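Local coordinates for protein serine-threonine phosphatase 2C (Toxoplasma gondii, PDB 2I44) that probably removes phosphate from phosphoserine and phosphothreonine of proteins, as a calcium-bound member of the metal-dependent PP2C phosphatase family, at residues 14-19 and 288-293; 22-27 and 40-45. One frame throughout, in Å; residues are numbered along the deposited sequence.

Both contacts gather round strand 22-29, one at the surface of the fold and one inside it. In contact 1 the proline corner between strands 14-15 and 17-19 touches the start of helix 291-305; strand 17-19 is the neighbour of 22-29 in the sheet. It is a small surface contact of proline rings and an asparagine cap. Contact 2 is buried and joins strand 22-29 to strand 38-43 of the facing sheet, through aliphatic and aromatic side chains. Their centres lie about 9 Å apart, and the bond from Ile26 N to Leu14 O (2.8 Å) probably ties one to the other. Neither has a hydrogen bond across its own pair of segments.

Contact 1. Residues 14-19 and 288-293; sequences LPPTSY and GRNPAQ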
ATOM      1  N   LEU A  14      -5.327  -6.789  14.252  1.00 25.40           N
ATOM      2  CA  LEU A  14      -6.766  -6.747  14.461  1.00 26.42           C
ATOM      3  C   LEU A  14      -7.438  -8.086  14.170  1.00 27.49           C
ATOM      4  O   LEU A  14      -7.528  -8.502  13.021  1.00 26.15           O
ATOM      5  CB  LEU A  14      -7.380  -5.671  13.556  1.00 26.40           C
ATOM      6  CG  LEU A  14      -8.900  -5.467  13.504  1.00 26.83           C
ATOM      7  CD1 LEU A  14      -9.388  -4.810  14.787  1.00 26.16           C
ATOM      8  CD2 LEU A  14      -9.254  -4.592  12.307  1.00 27.25           C
ATOM      9  N   PRO A  15      -7.895  -8.793  15.214  1.00 27.83           N
ATOM     10  CA  PRO A  15      -8.554 -10.071  14.931  1.00 27.76           C
ATOM     11  C   PRO A  15      -9.868  -9.769  14.207  1.00 26.38           C
ATOM     12  O   PRO A  15     -10.279  -8.613  14.125  1.00 24.24           O
ATOM     13  CB  PRO A  15      -8.775 -10.655  16.323  1.00 29.17           C
ATOM     14  CG  PRO A  15      -7.585 -10.140  17.083  1.00 31.30           C
ATOM     15  CD  PRO A  15      -7.541  -8.688  16.641  1.00 29.63           C
ATOM     16  N   PRO A  16     -10.542 -10.805  13.676  1.00 27.11           N
ATOM     17  CA  PRO A  16     -11.814 -10.664  12.955  1.00 26.70           C
ATOM     18  C   PRO A  16     -12.771  -9.685  13.631  1.00 25.61           C
ATOM     19  O   PRO A  16     -13.300  -9.975  14.696  1.00 26.06           O
ATOM     20  CB  PRO A  16     -12.356 -12.088  12.951  1.00 27.73           C
ATOM     21  CG  PRO A  16     -11.099 -12.902  12.828  1.00 27.26           C
ATOM     22  CD  PRO A  16     -10.174 -12.228  13.813  1.00 26.63           C
ATOM     23  N   THR A  17     -13.001  -8.538  12.998  1.00 25.74           N
ATOM     24  CA  THR A  17     -13.881  -7.505  13.552  1.00 25.76           C
ATOM     25  C   THR A  17     -14.943  -7.056  12.541  1.00 26.65           C
ATOM     26  O   THR A  17     -14.619  -6.682  11.409  1.00 25.57           O
ATOM     27  CB  THR A  17     -13.053  -6.278  13.991  1.00 25.25           C
ATOM     28  OG1 THR A  17     -12.038  -6.696  14.913  1.00 25.50           O
ATOM     29  CG2 THR A  17     -13.941  -5.239  14.656  1.00 25.84           C
ATOM     30  N   SER A  18     -16.207  -7.085  12.963  1.00 26.29           N
ATOM     31  CA  SER A  18     -17.331  -6.707  12.103  1.00 27.19           C
ATOM     32  C   SER A  18     -17.685  -5.218  12.120  1.00 26.49           C
ATOM     33  O   SER A  18     -17.882  -4.619  13.177  1.00 27.00           O
ATOM     34  CB  SER A  18     -18.573  -7.524  12.481  1.00 26.54           C
ATOM     35  OG  SER A  18     -19.688  -7.163  11.685  1.00 29.25           O
ATOM     36  N   TYR A  19     -17.763  -4.631  10.932  1.00 27.03           N
ATOM     37  CA  TYR A  19     -18.113  -3.224  10.780  1.00 26.53           C
ATOM     38  C   TYR A  19     -19.338  -3.151   9.869  1.00 27.53           C
ATOM     39  O   TYR A  19     -19.664  -4.113   9.168  1.00 27.34           O
ATOM     40  CB  TYR A  19     -16.937  -2.441  10.180  1.00 25.73           C
ATOM     41  CG  TYR A  19     -15.719  -2.383  11.084  1.00 24.70           C
ATOM     42  CD1 TYR A  19     -15.673  -1.525  12.183  1.00 24.24           C
ATOM     43  CD2 TYR A  19     -14.622  -3.208  10.853  1.00 26.07           C
ATOM     44  CE1 TYR A  19     -14.563  -1.490  13.028  1.00 23.47           C
ATOM     45  CE2 TYR A  19     -13.503  -3.186  11.690  1.00 25.37           C
ATOM     46  CZ  TYR A  19     -13.478  -2.326  12.775  1.00 26.14           C
ATOM     47  OH  TYR A  19     -12.368  -2.306  13.589  1.00 23.52           O
ATOM     48  N   GLY A 288     -14.457 -19.868  10.146  1.00 32.03           N
ATOM     49  CA  GLY A 288     -14.342 -19.071  11.352  1.00 31.01           C
ATOM     50  C   GLY A 288     -12.933 -18.786  11.837  1.00 30.43           C
ATOM     51  O   GLY A 288     -12.746 -18.473  13.008  1.00 32.84           O
ATOM     52  N   ARG A 289     -11.940 -18.894  10.960  1.00 29.30           N
ATOM     53  CA  ARG A 289     -10.554 -18.616  11.348  1.00 28.39           C
ATOM     54  C   ARG A 289     -10.129 -17.203  10.946  1.00 26.15           C
ATOM     55  O   ARG A 289     -10.757 -16.580  10.101  1.00 26.56           O
ATOM     56  CB  ARG A 289      -9.603 -19.651  10.725  1.00 29.16           C
ATOM     57  CG  ARG A 289      -9.722 -21.029  11.367  1.00 29.71           C
ATOM     58  CD  ARG A 289      -8.782 -22.068  10.767  1.00 30.51           C
ATOM     59  NE  ARG A 289      -9.149 -22.439   9.402  1.00 31.49           N
ATOM     60  CZ  ARG A 289      -8.538 -21.984   8.312  1.00 31.32           C
ATOM     61  NH1 ARG A 289      -7.522 -21.135   8.419  1.00 30.27           N
ATOM     62  NH2 ARG A 289      -8.937 -22.383   7.112  1.00 30.46           N
ATOM     63  N   ASN A 290      -9.072 -16.697  11.569  1.00 24.75           N
ATOM     64  CA  ASN A 290      -8.564 -15.359  11.262  1.00 24.08           C
ATOM     65  C   ASN A 290      -7.962 -15.362   9.848  1.00 22.35           C
ATOM     66  O   ASN A 290      -6.860 -15.856   9.635  1.00 22.11           O
ATOM     67  CB  ASN A 290      -7.489 -14.975  12.273  1.00 24.23           C
ATOM     68  CG  ASN A 290      -7.066 -13.533  12.149  1.00 25.19           C
ATOM     69  OD1 ASN A 290      -6.990 -12.988  11.047  1.00 26.38           O
ATOM     70  ND2 ASN A 290      -6.768 -12.906  13.283  1.00 24.47           N
ATOM     71  N   PRO A 291      -8.673 -14.787   8.868  1.00 22.24           N
ATOM     72  CA  PRO A 291      -8.203 -14.741   7.478  1.00 22.29           C
ATOM     73  C   PRO A 291      -6.799 -14.170   7.292  1.00 20.84           C
ATOM     74  O   PRO A 291      -5.983 -14.733   6.569  1.00 20.00           O
ATOM     75  CB  PRO A 291      -9.264 -13.889   6.782  1.00 22.55           C
ATOM     76  CG  PRO A 291     -10.488 -14.102   7.631  1.00 23.06           C
ATOM     77  CD  PRO A 291      -9.916 -14.016   9.016  1.00 22.66           C
ATOM     78  N   ALA A 292      -6.530 -13.044   7.943  1.00 21.21           N
ATOM     79  CA  ALA A 292      -5.228 -12.395   7.835  1.00 20.91           C
ATOM     80  C   ALA A 292      -4.142 -13.242   8.485  1.00 21.91           C
ATOM     81  O   ALA A 292      -3.021 -13.319   7.987  1.00 21.63           O
ATOM     82  CB  ALA A 292      -5.271 -11.007   8.482  1.00 19.86           C
ATOM     83  N   GLN A 293      -4.469 -13.877   9.604  1.00 22.92           N
ATOM     84  CA  GLN A 293      -3.486 -14.709  10.274  1.00 24.79           C
ATOM     85  C   GLN A 293      -3.235 -15.948   9.428  1.00 24.17           C
ATOM     86  O   GLN A 293      -2.106 -16.433   9.336  1.00 23.92           O
ATOM     87  CB  GLN A 293      -3.979 -15.114  11.661  1.00 26.71           C
ATOM     88  CG  GLN A 293      -2.978 -15.941  12.447  1.00 30.29           C
ATOM     89  CD  GLN A 293      -3.566 -16.464  13.737  1.00 33.32           C
ATOM     90  OE1 GLN A 293      -4.597 -17.135  13.729  1.00 36.56           O
ATOM     91  NE2 GLN A 293      -2.919 -16.161  14.851  1.00 33.48           N
TER
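Asn290, the N-cap of helix 291-305, meets Pro16 at the corner where the chain passes from strand 14-15 to strand 17-19. The two side chains cross at about a right angle, the Asn290 amide reaching the CG-CD side of the Pro16 ring with ND2 and CG. The closest touch is Pro16 CD to Asn290 ND2, 3.5 Å, with the amide carbon just behind, Asn290 CG standing 3.8 Å from Pro16 CD. Asn290 ND2 is also 3.7 Å from Pro15 CA, so the nitrogen rests on carbon of both prolines. One step into the helix, Pro291 CD approaches Pro16 CG at 4.1 Å, a lighter ring-to-ring touch.

The cap fixes how the amide is turned. Asn290 CG is anti to its own backbone N (chi1 -171°), and OD1 accepts from Gln293 N at 3.0 Å. That N-H points well at the oxygen (160°), although the nitrogen sits above the amide plane. With OD1 committed to the helix end, ND2 is the atom presented to the prolines. Within 14-19 the corner has its own brace: Thr17 OG1 donates to Pro15 O over 2.7 Å, tilted moderately from the carbonyl plane.

Just ahead of the cap, Gly288, with positive phi, is the C-prime residue of the Schellman motif that closes helix 274-286, so one helix ends and the next begins within a few residues. Ala292 packs on Ala25 and Thr317, and Pro291 on Thr317 and Phe319, which seats the new helix on a face of the sheet, over strands 22-29 and 313-320. A short turn between two helices, closed by a Schellman glycine and reopened by an asparagine N-cap, thus meets the proline corner at the sheet's edge in the layered alpha-beta PP2C fold.

Contact 2. Residues 22-27 and 40-45; sequences FDAAIF and FTLCPQ
Ile26 drives a methyl straight onto the ring of Phe40, and this is the tight end of the contact between strands 22-27 and 40-43. Ile26 CG2 stands 3.7 Å from the centroid of the Phe40 ring and only 4° off the ring normal, a CH-pi contact in which the methyl is nearly equidistant from all six ring carbons. With Ile26 CG1 anti to the carbonyl carbon (chi1 -49°) and CG2 anti to the backbone N, the two branches part, one to each neighbour. The longer branch of Ile26 reaches Leu42, CD1 to CD1 at 3.5 Å, and Leu42 CD1 also touches Ala24 CB at 3.9 Å.

Toward Pro44 the packing thins. Phe22 offers the edge of its ring, CZ coming no closer than 4.2 Å to Pro44 O, which sits near the ring plane, and partly exposed Pro44 marks the side nearer solvent. Phe22 finds further company in Phe56, met edge-to-face, and in Val318.

The strand axes run nearly antiparallel (162°) but 9.7 Å apart, a separation of facing sheets rather than of paired strands: this is the interior of the PP2C beta sandwich. Phe40 lies about 12 Å, side chain to ion, from a bound calcium. With no hydrogen bond between the segments, the chemistry implies that the layers cohere here through dispersion and the burial of apolar surface.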
ATOM      1  N   PHE A  22     -18.258  -3.868   6.190  1.00 23.19           N
ATOM      2  CA  PHE A  22     -17.223  -4.868   5.936  1.00 23.32           C
ATOM      3  C   PHE A  22     -16.673  -5.469   7.214  1.00 22.64           C
ATOM      4  O   PHE A  22     -16.823  -4.898   8.292  1.00 24.04           O
ATOM      5  CB  PHE A  22     -16.062  -4.198   5.206  1.00 20.75           C
ATOM      6  CG  PHE A  22     -15.416  -3.109   6.015  1.00 21.45           C
ATOM      7  CD1 PHE A  22     -14.365  -3.393   6.892  1.00 20.48           C
ATOM      8  CD2 PHE A  22     -15.905  -1.808   5.955  1.00 20.12           C
ATOM      9  CE1 PHE A  22     -13.816  -2.396   7.697  1.00 20.61           C
ATOM     10  CE2 PHE A  22     -15.361  -0.801   6.760  1.00 21.31           C
ATOM     11  CZ  PHE A  22     -14.315  -1.097   7.631  1.00 18.45           C
ATOM     12  N   ASP A  23     -16.017  -6.618   7.084  1.00 22.85           N
ATOM     13  CA  ASP A  23     -15.375  -7.264   8.220  1.00 22.87           C
ATOM     14  C   ASP A  23     -13.885  -7.183   7.907  1.00 23.33           C
ATOM     15  O   ASP A  23     -13.478  -7.333   6.750  1.00 22.69           O
ATOM     16  CB  ASP A  23     -15.811  -8.723   8.350  1.00 26.57           C
ATOM     17  CG  ASP A  23     -17.310  -8.868   8.500  1.00 30.66           C
ATOM     18  OD1 ASP A  23     -17.927  -7.988   9.140  1.00 30.24           O
ATOM     19  OD2 ASP A  23     -17.872  -9.861   7.983  1.00 34.21           O
ATOM     20  N   ALA A  24     -13.069  -6.926   8.917  1.00 21.95           N
ATOM     21  CA  ALA A  24     -11.646  -6.806   8.672  1.00 20.81           C
ATOM     22  C   ALA A  24     -10.789  -7.536   9.679  1.00 21.19           C
ATOM     23  O   ALA A  24     -11.200  -7.787  10.813  1.00 22.28           O
ATOM     24  CB  ALA A  24     -11.253  -5.337   8.628  1.00 22.51           C
ATOM     25  N   ALA A  25      -9.585  -7.875   9.241  1.00 19.18           N
ATOM     26  CA  ALA A  25      -8.618  -8.569  10.072  1.00 19.06           C
ATOM     27  C   ALA A  25      -7.243  -8.111   9.618  1.00 19.37           C
ATOM     28  O   ALA A  25      -7.041  -7.823   8.438  1.00 18.50           O
ATOM     29  CB  ALA A  25      -8.754 -10.072   9.899  1.00 19.10           C
ATOM     30  N   ILE A  26      -6.305  -8.024  10.552  1.00 16.48           N
ATOM     31  CA  ILE A  26      -4.954  -7.601  10.212  1.00 17.07           C
ATOM     32  C   ILE A  26      -3.983  -8.423  11.031  1.00 18.07           C
ATOM     33  O   ILE A  26      -4.141  -8.539  12.242  1.00 19.60           O
ATOM     34  CB  ILE A  26      -4.712  -6.110  10.552  1.00 15.26           C
ATOM     35  CG1 ILE A  26      -5.844  -5.242   9.998  1.00 16.61           C
ATOM     36  CG2 ILE A  26      -3.381  -5.650   9.964  1.00 13.80           C
ATOM     37  CD1 ILE A  26      -5.763  -3.794  10.447  1.00 16.63           C
ATOM     38  N   PHE A  27      -2.980  -8.988  10.372  1.00 18.89           N
ATOM     39  CA  PHE A  27      -1.974  -9.785  11.060  1.00 18.41           C
ATOM     40  C   PHE A  27      -0.610  -9.505  10.451  1.00 18.39           C
ATOM     41  O   PHE A  27      -0.487  -9.318   9.244  1.00 15.75           O
ATOM     42  CB  PHE A  27      -2.283 -11.278  10.941  1.00 21.82           C
ATOM     43  CG  PHE A  27      -1.500 -12.132  11.901  1.00 24.11           C
ATOM     44  CD1 PHE A  27      -1.915 -12.270  13.225  1.00 25.72           C
ATOM     45  CD2 PHE A  27      -0.330 -12.769  11.495  1.00 24.77           C
ATOM     46  CE1 PHE A  27      -1.175 -13.034  14.136  1.00 25.73           C
ATOM     47  CE2 PHE A  27       0.418 -13.538  12.399  1.00 26.12           C
ATOM     48  CZ  PHE A  27      -0.007 -13.668  13.720  1.00 26.73           C
ATOM     49  N   PHE A  40       1.021  -0.494   9.095  1.00 16.13           N
ATOM     50  CA  PHE A  40      -0.311  -0.476   8.508  1.00 16.79           C
ATOM     51  C   PHE A  40      -1.238   0.481   9.241  1.00 17.29           C
ATOM     52  O   PHE A  40      -0.985   0.873  10.383  1.00 15.00           O
ATOM     53  CB  PHE A  40      -0.895  -1.889   8.508  1.00 17.57           C
ATOM     54  CG  PHE A  40      -0.914  -2.541   9.862  1.00 20.96           C
ATOM     55  CD1 PHE A  40      -1.871  -2.187  10.806  1.00 20.55           C
ATOM     56  CD2 PHE A  40       0.017  -3.520  10.189  1.00 20.98           C
ATOM     57  CE1 PHE A  40      -1.905  -2.799  12.053  1.00 20.66           C
ATOM     58  CE2 PHE A  40      -0.010  -4.139  11.439  1.00 23.21           C
ATOM     59  CZ  PHE A  40      -0.973  -3.777  12.371  1.00 21.37           C
ATOM     60  N   THR A  41      -2.330   0.833   8.576  1.00 17.20           N
ATOM     61  CA  THR A  41      -3.284   1.772   9.127  1.00 17.42           C
ATOM     62  C   THR A  41      -4.685   1.419   8.662  1.00 19.76           C
ATOM     63  O   THR A  41      -4.904   1.141   7.488  1.00 20.26           O
ATOM     64  CB  THR A  41      -2.938   3.207   8.667  1.00 17.72           C
ATOM     65  OG1 THR A  41      -1.648   3.572   9.180  1.00 16.75           O
ATOM     66  CG2 THR A  41      -3.995   4.206   9.143  1.00 18.53           C
ATOM     67  N   LEU A  42      -5.628   1.410   9.595  1.00 20.50           N
ATOM     68  CA  LEU A  42      -7.012   1.121   9.268  1.00 21.84           C
ATOM     69  C   LEU A  42      -7.911   2.122   9.982  1.00 22.61           C
ATOM     70  O   LEU A  42      -7.881   2.226  11.208  1.00 23.27           O
ATOM     71  CB  LEU A  42      -7.380  -0.314   9.680  1.00 23.16           C
ATOM     72  CG  LEU A  42      -8.734  -0.850   9.184  1.00 25.97           C
ATOM     73  CD1 LEU A  42      -8.792  -2.354   9.358  1.00 27.80           C
ATOM     74  CD2 LEU A  42      -9.868  -0.191   9.933  1.00 26.88           C
ATOM     75  N   CYS A  43      -8.693   2.870   9.211  1.00 22.18           N
ATOM     76  CA  CYS A  43      -9.624   3.845   9.777  1.00 23.23           C
ATOM     77  C   CYS A  43     -11.045   3.351   9.483  1.00 23.16           C
ATOM     78  O   CYS A  43     -11.584   3.590   8.406  1.00 22.05           O
ATOM     79  CB  CYS A  43      -9.396   5.218   9.145  1.00 24.76           C
ATOM     80  SG  CYS A  43     -10.323   6.558   9.937  1.00 26.28           S
ATOM     81  N   PRO A  44     -11.672   2.656  10.448  1.00 24.31           N
ATOM     82  CA  PRO A  44     -13.028   2.112  10.301  1.00 25.84           C
ATOM     83  C   PRO A  44     -14.134   3.100   9.920  1.00 25.15           C
ATOM     84  O   PRO A  44     -15.026   2.766   9.138  1.00 25.21           O
ATOM     85  CB  PRO A  44     -13.271   1.428  11.646  1.00 27.00           C
ATOM     86  CG  PRO A  44     -12.477   2.258  12.587  1.00 26.19           C
ATOM     87  CD  PRO A  44     -11.191   2.487  11.830  1.00 24.88           C
ATOM     88  N   GLN A  45     -14.089   4.304  10.478  1.00 26.00           N
ATOM     89  CA  GLN A  45     -15.085   5.323  10.146  1.00 27.17           C
ATOM     90  C   GLN A  45     -14.338   6.575   9.704  1.00 25.58           C
ATOM     91  O   GLN A  45     -13.942   7.406  10.518  1.00 25.20           O
ATOM     92  CB  GLN A  45     -15.982   5.634  11.351  1.00 27.39           C
ATOM     93  CG  GLN A  45     -16.879   6.846  11.136  1.00 31.52           C
ATOM     94  CD  GLN A  45     -17.834   7.098  12.291  1.00 32.82           C
ATOM     95  OE1 GLN A  45     -18.863   6.433  12.419  1.00 35.04           O
ATOM     96  NE2 GLN A  45     -17.492   8.059  13.141  1.00 32.28           N
TER